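PDB 5BN1: acetylxylan esterase from Geobacillus stearothermophilus, which removes acetyl side groups from the xylose backbone units of xylan and xylo-oligosaccharides, acting as a serine esterase in plant biomass degradation. Local coordinates for residues I131-P136 with T165-V170; K8-G13 with D83-M88; T35-Y40 with M201-A206. The protein carries 1 engineered substitution. All blocks are in the same frame, centred on the assembly; numbering follows the deposited sequence. Where two conformers were deposited one is given.

Contact 1. Residues I131-P136 with T165-V170; sequences IILMTP and TNSLFV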
# COMPACT_ATOMS: atom_id res chain seq x y z
N ILE A 131 -11.72 35.50 -22.69
CA ILE A 131 -10.58 34.54 -22.72
C ILE A 131 -9.46 35.25 -22.11
O ILE A 131 -9.13 36.41 -22.35
CB ILE A 131 -10.27 34.13 -24.15
CG1 ILE A 131 -11.42 33.26 -24.66
CG2 ILE A 131 -8.92 33.36 -24.20
CD1 ILE A 131 -11.29 32.90 -26.13
N ILE A 132 -8.67 34.49 -21.24
CA ILE A 132 -7.48 34.98 -20.72
C ILE A 132 -6.29 34.11 -21.18
O ILE A 132 -6.35 32.92 -21.01
CB ILE A 132 -7.41 34.91 -19.13
CG1 ILE A 132 -8.66 35.62 -18.55
CG2 ILE A 132 -6.17 35.59 -18.63
CD1 ILE A 132 -9.58 34.80 -17.75
N LEU A 133 -5.38 34.69 -21.95
CA LEU A 133 -4.23 33.97 -22.47
C LEU A 133 -3.09 34.31 -21.59
O LEU A 133 -2.56 35.38 -21.48
CB LEU A 133 -3.93 34.47 -23.94
CG LEU A 133 -4.97 33.87 -24.84
CD1 LEU A 133 -4.80 34.55 -26.21
CD2 LEU A 133 -4.77 32.42 -25.10
N MET A 134 -2.56 33.20 -20.96
CA MET A 134 -1.35 33.33 -20.21
C MET A 134 -0.19 32.74 -20.95
O MET A 134 -0.28 31.69 -21.52
CB MET A 134 -1.49 32.48 -18.91
CG MET A 134 -2.68 32.82 -18.06
SD MET A 134 -2.93 31.74 -16.51
CE MET A 134 -1.49 32.27 -15.61
N THR A 135 0.90 33.42 -20.96
CA THR A 135 2.11 32.94 -21.67
C THR A 135 2.63 31.69 -20.95
O THR A 135 2.42 31.58 -19.72
CB THR A 135 3.29 33.91 -21.75
OG1 THR A 135 3.78 34.31 -20.44
CG2 THR A 135 2.83 35.23 -22.42
N PRO A 136 3.20 30.76 -21.67
CA PRO A 136 4.14 29.84 -20.99
C PRO A 136 5.26 30.65 -20.38
O PRO A 136 5.48 31.88 -20.53
CB PRO A 136 4.52 28.91 -22.12
CG PRO A 136 4.68 29.85 -23.33
CD PRO A 136 3.45 30.68 -23.17
N THR A 165 -7.33 39.18 -30.81
CA THR A 165 -8.61 38.60 -30.42
C THR A 165 -9.24 39.39 -29.27
O THR A 165 -10.30 38.99 -28.80
CB THR A 165 -8.49 37.13 -30.09
OG1 THR A 165 -7.62 37.00 -28.94
CG2 THR A 165 -7.95 36.30 -31.27
N ASN A 166 -8.58 40.43 -28.81
CA ASN A 166 -8.99 41.26 -27.71
C ASN A 166 -9.25 40.36 -26.48
O ASN A 166 -10.24 40.47 -25.76
CB ASN A 166 -10.24 42.11 -28.12
CG ASN A 166 -9.94 43.04 -29.29
OD1 ASN A 166 -8.91 43.70 -29.32
ND2 ASN A 166 -10.81 43.04 -30.30
N SER A 167 -8.31 39.44 -26.29
CA SER A 167 -8.35 38.60 -25.05
C SER A 167 -7.55 39.30 -23.98
O SER A 167 -6.64 40.07 -24.20
CB SER A 167 -7.67 37.30 -25.42
OG SER A 167 -8.39 36.50 -26.34
N LEU A 168 -7.82 38.95 -22.72
CA LEU A 168 -6.97 39.40 -21.66
C LEU A 168 -5.63 38.57 -21.76
O LEU A 168 -5.58 37.54 -22.40
CB LEU A 168 -7.63 39.12 -20.28
CG LEU A 168 -8.92 39.93 -20.00
CD1 LEU A 168 -9.49 39.56 -18.61
CD2 LEU A 168 -8.56 41.36 -20.08
N PHE A 169 -4.64 39.09 -21.14
CA PHE A 169 -3.25 38.63 -21.37
C PHE A 169 -2.42 38.71 -20.13
O PHE A 169 -2.29 39.78 -19.47
CB PHE A 169 -2.59 39.46 -22.48
CG PHE A 169 -1.12 39.20 -22.68
CD1 PHE A 169 -0.77 37.94 -23.19
CD2 PHE A 169 -0.15 40.02 -22.29
CE1 PHE A 169 0.59 37.67 -23.34
CE2 PHE A 169 1.24 39.77 -22.44
CZ PHE A 169 1.59 38.51 -22.99
N VAL A 170 -1.78 37.56 -19.73
CA VAL A 170 -0.88 37.56 -18.63
C VAL A 170 0.51 37.13 -19.09
O VAL A 170 0.66 35.97 -19.56
CB VAL A 170 -1.40 36.53 -17.56
CG1 VAL A 170 -0.46 36.58 -16.32
CG2 VAL A 170 -2.83 36.78 -17.20
O HOH W 1 -11.67 38.44 -23.55
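Val170 O is gripped by two groups of segment 131-136: Thr135 N donates a nearly linear hydrogen bond to it at 2.9 Å, and Met134 CA adds a weaker CA-H...O contact at 3.4 Å. They belong to a beta-alpha-beta crossover in which strand 130-134 leads through helix 146-165 to the parallel strand 168-170. The return is set up by a Schellman motif at Asn166, whose positive phi ends the helix. Leu168 N to Ile131 O, Leu133 N to Leu168 O and Val170 N to Leu133 O complete the pairing.

Beta-branched and long aliphatic residues suit this buried sheet, where side chains must fill space beside an extended backbone. On the face of Ile132, Leu168, Met134 and Val170, CG2 of Ile132 meets CG2 of Val170 at 3.8 Å, while CG of Met134 lies alongside CB of Val170 at 4.0 Å. Helix 197-211 packs against this face, with Phe207 on Met134.

Beyond the strand's end, OG1 of Thr135 lies between the backbone N and the carbonyl carbon (chi1 59°), from where it donates to Pro136 O at 3.0 Å, while CG2, anti to the carbonyl carbon, slants against the Phe169 ring. An alanine here would probably leave Phe169 CE1 and CZ without the methyl that packs on them and the Pro136 carbonyl without this donor. Thr135 CG2 reaches Phe169 CE1 at 3.4 Å and CZ at 3.6 Å.

Contact 2. Residues K8-G13 with D83-M88; sequences KLLFIG and DWVSIM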
# COMPACT_ATOMS: atom_id res chain seq x y z
N LYS A 8 -18.75 31.33 -14.66
CA LYS A 8 -17.93 30.13 -14.59
C LYS A 8 -16.60 30.44 -15.27
O LYS A 8 -16.50 30.82 -16.42
CB LYS A 8 -18.54 28.94 -15.22
CG LYS A 8 -17.66 27.73 -15.23
CD LYS A 8 -18.21 26.55 -16.01
CE LYS A 8 -19.05 25.62 -15.28
NZ LYS A 8 -19.44 24.40 -15.98
N LEU A 9 -15.49 30.26 -14.52
CA LEU A 9 -14.13 30.50 -14.98
C LEU A 9 -13.47 29.16 -15.05
O LEU A 9 -13.42 28.43 -14.05
CB LEU A 9 -13.39 31.41 -14.01
CG LEU A 9 -11.85 31.47 -14.08
CD1 LEU A 9 -11.36 31.91 -15.45
CD2 LEU A 9 -11.39 32.46 -13.05
N LEU A 10 -12.98 28.77 -16.23
CA LEU A 10 -12.42 27.50 -16.48
C LEU A 10 -10.99 27.71 -16.84
O LEU A 10 -10.63 28.47 -17.73
CB LEU A 10 -13.13 26.74 -17.61
CG LEU A 10 -12.67 25.38 -18.00
CD1 LEU A 10 -13.85 24.61 -18.59
CD2 LEU A 10 -11.60 25.40 -19.07
N PHE A 11 -10.05 26.98 -16.16
CA PHE A 11 -8.61 27.03 -16.42
C PHE A 11 -8.24 25.76 -17.12
O PHE A 11 -8.65 24.64 -16.81
CB PHE A 11 -7.83 27.10 -15.10
CG PHE A 11 -7.94 28.39 -14.36
CD1 PHE A 11 -6.98 29.32 -14.51
CD2 PHE A 11 -8.95 28.56 -13.38
CE1 PHE A 11 -7.00 30.52 -13.82
CE2 PHE A 11 -8.96 29.73 -12.65
CZ PHE A 11 -8.03 30.70 -12.85
N ILE A 12 -7.39 25.95 -18.16
CA ILE A 12 -6.89 24.84 -18.92
C ILE A 12 -5.39 25.06 -19.22
O ILE A 12 -4.88 26.18 -19.30
CB ILE A 12 -7.74 24.45 -20.14
CG1 ILE A 12 -7.44 23.05 -20.65
CG2 ILE A 12 -7.63 25.56 -21.19
CD1 ILE A 12 -8.45 22.46 -21.66
N GLY A 13 -4.65 23.94 -19.27
CA GLY A 13 -3.27 23.96 -19.45
C GLY A 13 -2.68 22.59 -19.12
O GLY A 13 -3.30 21.56 -19.25
N ASP A 83 -17.99 30.71 -18.92
CA ASP A 83 -18.04 32.13 -19.23
C ASP A 83 -16.74 32.79 -19.54
O ASP A 83 -16.54 33.56 -20.41
CB ASP A 83 -18.72 32.89 -18.11
CG ASP A 83 -20.11 32.40 -17.86
OD1 ASP A 83 -20.97 32.58 -18.87
OD2 ASP A 83 -20.47 31.76 -16.86
N TRP A 84 -15.64 32.28 -18.85
CA TRP A 84 -14.34 32.73 -19.06
C TRP A 84 -13.41 31.50 -19.14
O TRP A 84 -13.62 30.51 -18.42
CB TRP A 84 -13.83 33.58 -17.92
CG TRP A 84 -14.41 34.88 -17.82
CD1 TRP A 84 -15.60 35.18 -17.25
CD2 TRP A 84 -13.86 36.10 -18.36
NE1 TRP A 84 -15.83 36.55 -17.43
CE2 TRP A 84 -14.79 37.11 -18.10
CE3 TRP A 84 -12.72 36.40 -19.10
CZ2 TRP A 84 -14.59 38.41 -18.51
CZ3 TRP A 84 -12.50 37.72 -19.46
CH2 TRP A 84 -13.43 38.69 -19.16
N VAL A 85 -12.52 31.54 -20.14
CA VAL A 85 -11.54 30.48 -20.33
C VAL A 85 -10.16 31.06 -20.25
O VAL A 85 -9.73 31.95 -20.95
CB VAL A 85 -11.69 29.72 -21.68
CG1 VAL A 85 -10.64 28.61 -21.87
CG2 VAL A 85 -13.03 29.10 -21.78
N SER A 86 -9.35 30.52 -19.31
CA SER A 86 -7.95 30.85 -19.07
C SER A 86 -7.09 29.68 -19.62
O SER A 86 -7.33 28.52 -19.33
CB SER A 86 -7.57 31.03 -17.59
OG SER A 86 -6.25 31.36 -17.43
N ILE A 87 -6.19 30.05 -20.53
CA ILE A 87 -5.30 29.10 -21.20
C ILE A 87 -3.87 29.44 -20.82
O ILE A 87 -3.37 30.53 -21.01
CB ILE A 87 -5.43 29.14 -22.76
CG1 ILE A 87 -6.91 29.00 -23.09
CG2 ILE A 87 -4.52 28.10 -23.38
CD1 ILE A 87 -7.15 29.42 -24.57
N MET A 88 -3.10 28.40 -20.36
CA MET A 88 -1.64 28.51 -20.19
C MET A 88 -1.04 27.22 -20.72
O MET A 88 -1.07 26.14 -20.17
CB MET A 88 -1.15 28.73 -18.73
CG MET A 88 0.33 28.96 -18.70
SD MET A 88 0.98 29.73 -17.20
CE MET A 88 0.28 28.64 -15.98
O HOH W 2 -4.90 28.78 -17.37
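Lys8 and Asp83 tie together, with polar bonds, the N-terminal ends of two parallel inner strands of the central sheet of the SGNH hydrolase fold. Lys8 N gives a straight bond to OD2 of Asp83 at 2.8 Å, using the anti lone pair of that oxygen, while Lys8 O accepts from both Asp83 N (2.9 Å) and Trp84 N (3.0 Å). The other carboxylate oxygen, OD1, forms a salt bridge with Lys129, and the Lys8 amine turns away to Gln80 O.

Backbone bonds continue from there: Leu10 N to Trp84 O, Ser86 N to Leu10 O, Ile12 N to Ser86 O and Met88 N to Ile12 O.

Apolar packing divides between the faces. Ile12 CG2 rests against Ile87 CG1 at 4.0 Å beneath helix 66-78, whereas CD1 of Leu9 meets CB of Trp84 at 3.9 Å on the other face. The Phe11 ring lies obliquely beside Ser86, CD1 to Ser86 CB 3.6 Å; a small residue suits that place because the ring takes up the room.

One water links Ser86 OG (2.9 Å) to Ile12 O (3.2 Å). At Gly13 the backbone (phi 166°, psi -154°) would jam any side chain against the preceding carbonyl, which calls for glycine. Together these imply a strand pair polar at its start and mostly apolar on its faces, whose glycine end lies near Ser15, the probable nucleophile.

Contact 3. Residues T35-Y40 with M201-A206; sequences TGYVAY and MILARA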
# COMPACT_ATOMS: atom_id res chain seq x y z
N THR A 35 -3.35 21.99 -6.12
CA THR A 35 -2.58 22.70 -5.10
C THR A 35 -1.65 23.77 -5.57
O THR A 35 -0.61 24.04 -4.96
CB THR A 35 -1.73 21.67 -4.28
OG1 THR A 35 -0.93 20.89 -5.17
CG2 THR A 35 -2.72 20.75 -3.54
N GLY A 36 -1.99 24.48 -6.65
CA GLY A 36 -1.12 25.50 -7.23
C GLY A 36 -1.97 26.74 -7.51
O GLY A 36 -2.89 27.17 -6.81
N TYR A 37 -1.53 27.41 -8.59
CA TYR A 37 -1.97 28.81 -8.78
C TYR A 37 -3.51 28.89 -8.96
O TYR A 37 -4.04 29.89 -8.54
CB TYR A 37 -1.27 29.56 -9.95
CG TYR A 37 -1.70 29.22 -11.36
CD1 TYR A 37 -1.24 28.12 -12.07
CD2 TYR A 37 -2.74 29.96 -11.95
CE1 TYR A 37 -1.70 27.76 -13.34
CE2 TYR A 37 -3.18 29.61 -13.21
CZ TYR A 37 -2.71 28.55 -13.88
OH TYR A 37 -3.20 28.15 -15.16
N VAL A 38 -4.14 27.91 -9.58
CA VAL A 38 -5.60 27.95 -9.71
C VAL A 38 -6.28 28.03 -8.32
O VAL A 38 -7.05 28.89 -8.05
CB VAL A 38 -6.10 26.81 -10.53
CG1 VAL A 38 -7.65 26.75 -10.56
CG2 VAL A 38 -5.57 26.89 -11.98
N ALA A 39 -5.83 27.14 -7.45
CA ALA A 39 -6.41 27.16 -6.14
C ALA A 39 -6.11 28.45 -5.44
O ALA A 39 -6.96 28.92 -4.64
CB ALA A 39 -5.89 25.98 -5.33
N TYR A 40 -4.91 28.97 -5.57
CA TYR A 40 -4.53 30.20 -4.91
C TYR A 40 -5.36 31.40 -5.39
O TYR A 40 -5.75 32.27 -4.63
CB TYR A 40 -3.05 30.50 -5.00
CG TYR A 40 -2.10 29.47 -4.45
CD1 TYR A 40 -2.55 28.51 -3.61
CD2 TYR A 40 -0.80 29.57 -4.69
CE1 TYR A 40 -1.66 27.52 -3.13
CE2 TYR A 40 0.12 28.60 -4.25
CZ TYR A 40 -0.33 27.63 -3.47
OH TYR A 40 0.57 26.66 -2.93
N MET A 201 2.43 31.39 -6.31
CA MET A 201 1.97 32.69 -5.88
C MET A 201 2.28 33.75 -6.91
O MET A 201 1.48 34.65 -7.14
CB MET A 201 2.55 33.14 -4.52
CG MET A 201 1.89 32.36 -3.43
SD MET A 201 0.11 32.80 -3.15
CE MET A 201 0.06 31.64 -1.76
N ILE A 202 3.47 33.71 -7.47
CA ILE A 202 3.86 34.64 -8.61
C ILE A 202 2.81 34.53 -9.70
O ILE A 202 2.33 35.57 -10.22
CB ILE A 202 5.28 34.34 -9.07
CG1 ILE A 202 6.32 34.73 -8.05
CG2 ILE A 202 5.55 35.03 -10.44
CD1 ILE A 202 7.69 34.10 -8.31
N LEU A 203 2.50 33.33 -10.10
CA LEU A 203 1.49 33.07 -11.13
C LEU A 203 0.14 33.60 -10.73
O LEU A 203 -0.54 34.26 -11.50
CB LEU A 203 1.40 31.63 -11.53
CG LEU A 203 2.62 31.01 -12.21
CD1 LEU A 203 2.53 29.50 -12.25
CD2 LEU A 203 2.64 31.55 -13.66
N ALA A 204 -0.31 33.27 -9.50
CA ALA A 204 -1.66 33.73 -9.09
C ALA A 204 -1.68 35.25 -9.07
O ALA A 204 -2.71 35.88 -9.46
CB ALA A 204 -1.97 33.19 -7.73
N ARG A 205 -0.65 35.91 -8.57
CA ARG A 205 -0.60 37.34 -8.49
C ARG A 205 -0.66 37.96 -9.91
O ARG A 205 -1.42 38.92 -10.11
CB ARG A 205 0.70 37.74 -7.81
CG ARG A 205 0.88 39.22 -7.75
CD ARG A 205 2.21 39.61 -7.12
NE ARG A 205 2.30 41.05 -6.90
CZ ARG A 205 3.41 41.75 -7.01
NH1 ARG A 205 4.54 41.19 -7.25
NH2 ARG A 205 3.39 43.09 -6.79
N ALA A 206 0.02 37.33 -10.85
CA ALA A 206 -0.06 37.87 -12.26
C ALA A 206 -1.40 37.68 -12.83
O ALA A 206 -1.92 38.64 -13.55
CB ALA A 206 1.02 37.22 -13.08
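The first turn of helix 37-48 lies against helix 197-211, with the CA atoms of Tyr37 and Ala204 only 4.9 Å apart and no hydrogen bond crossing between the segments. This is helix-to-helix packing on one side of the central sheet in the alpha/beta/alpha SGNH fold, and the small side chain of Ala204 suits so close an approach. Its CB meets CB of Tyr40 at 4.0 Å. Gly36 stands at the N-cap position, and its carbonyl oxygen accepts the backbone bond of Tyr40 N.

Tyr40 and Met201 meet through a ring face. Met201 bends at chi2 (-70°), which puts SD near the ring, 3.7 Å from Tyr40 CD2, in a Met-aromatic contact. Its methyl CE then lies over one face of the ring, 4.0 Å from the centroid in a CH-pi contact, and the two side chains cross at about a right angle. The opposite face of the ring has Gly36 O near its rim. A flexible thioether suits this place, since it can follow a flat ring. Both side chains also meet a second subunit: the ring of Tyr40 of that chain meets this Tyr40 ring with the planes about 60° apart, and Met201 of the same chain touches this Met201, so the contact borders a subunit interface of the octamer.

Tyr37 CG, between its backbone N and carbonyl carbon (chi1 76°), lies 3.9 Å from Leu203 CB; the Tyr37 hydroxyl is hydrogen-bonded to Thr17 OG1. Leu203 crosses Tyr37 obliquely, CB to CB 3.7 Å, and Leu203 CD1 reaches Tyr37 CD1 at 4.0 Å.

All three contacts are buried, but they differ in chemistry. Contacts 1 and 2 are strand pairs of the same parallel sheet, held mainly by backbone hydrogen bonds, with a carboxylate bond added in contact 2, and they join where strands 130-134 and 84-88 are neighbours: Ile132 N and Met134 N probably bond to Val85 O and Ile87 O. Contact 1 includes the outermost strand of this chain's sheet, contact 2 lies at its middle and runs toward Ser15. Contact 3 joins helices by side chains alone, at an interface with a second subunit. It still rests on the sheet: Met88 CE packs 3.4 Å from Tyr37 CE1, and Val170 CG1 lies 3.6 Å from Ala206 CB.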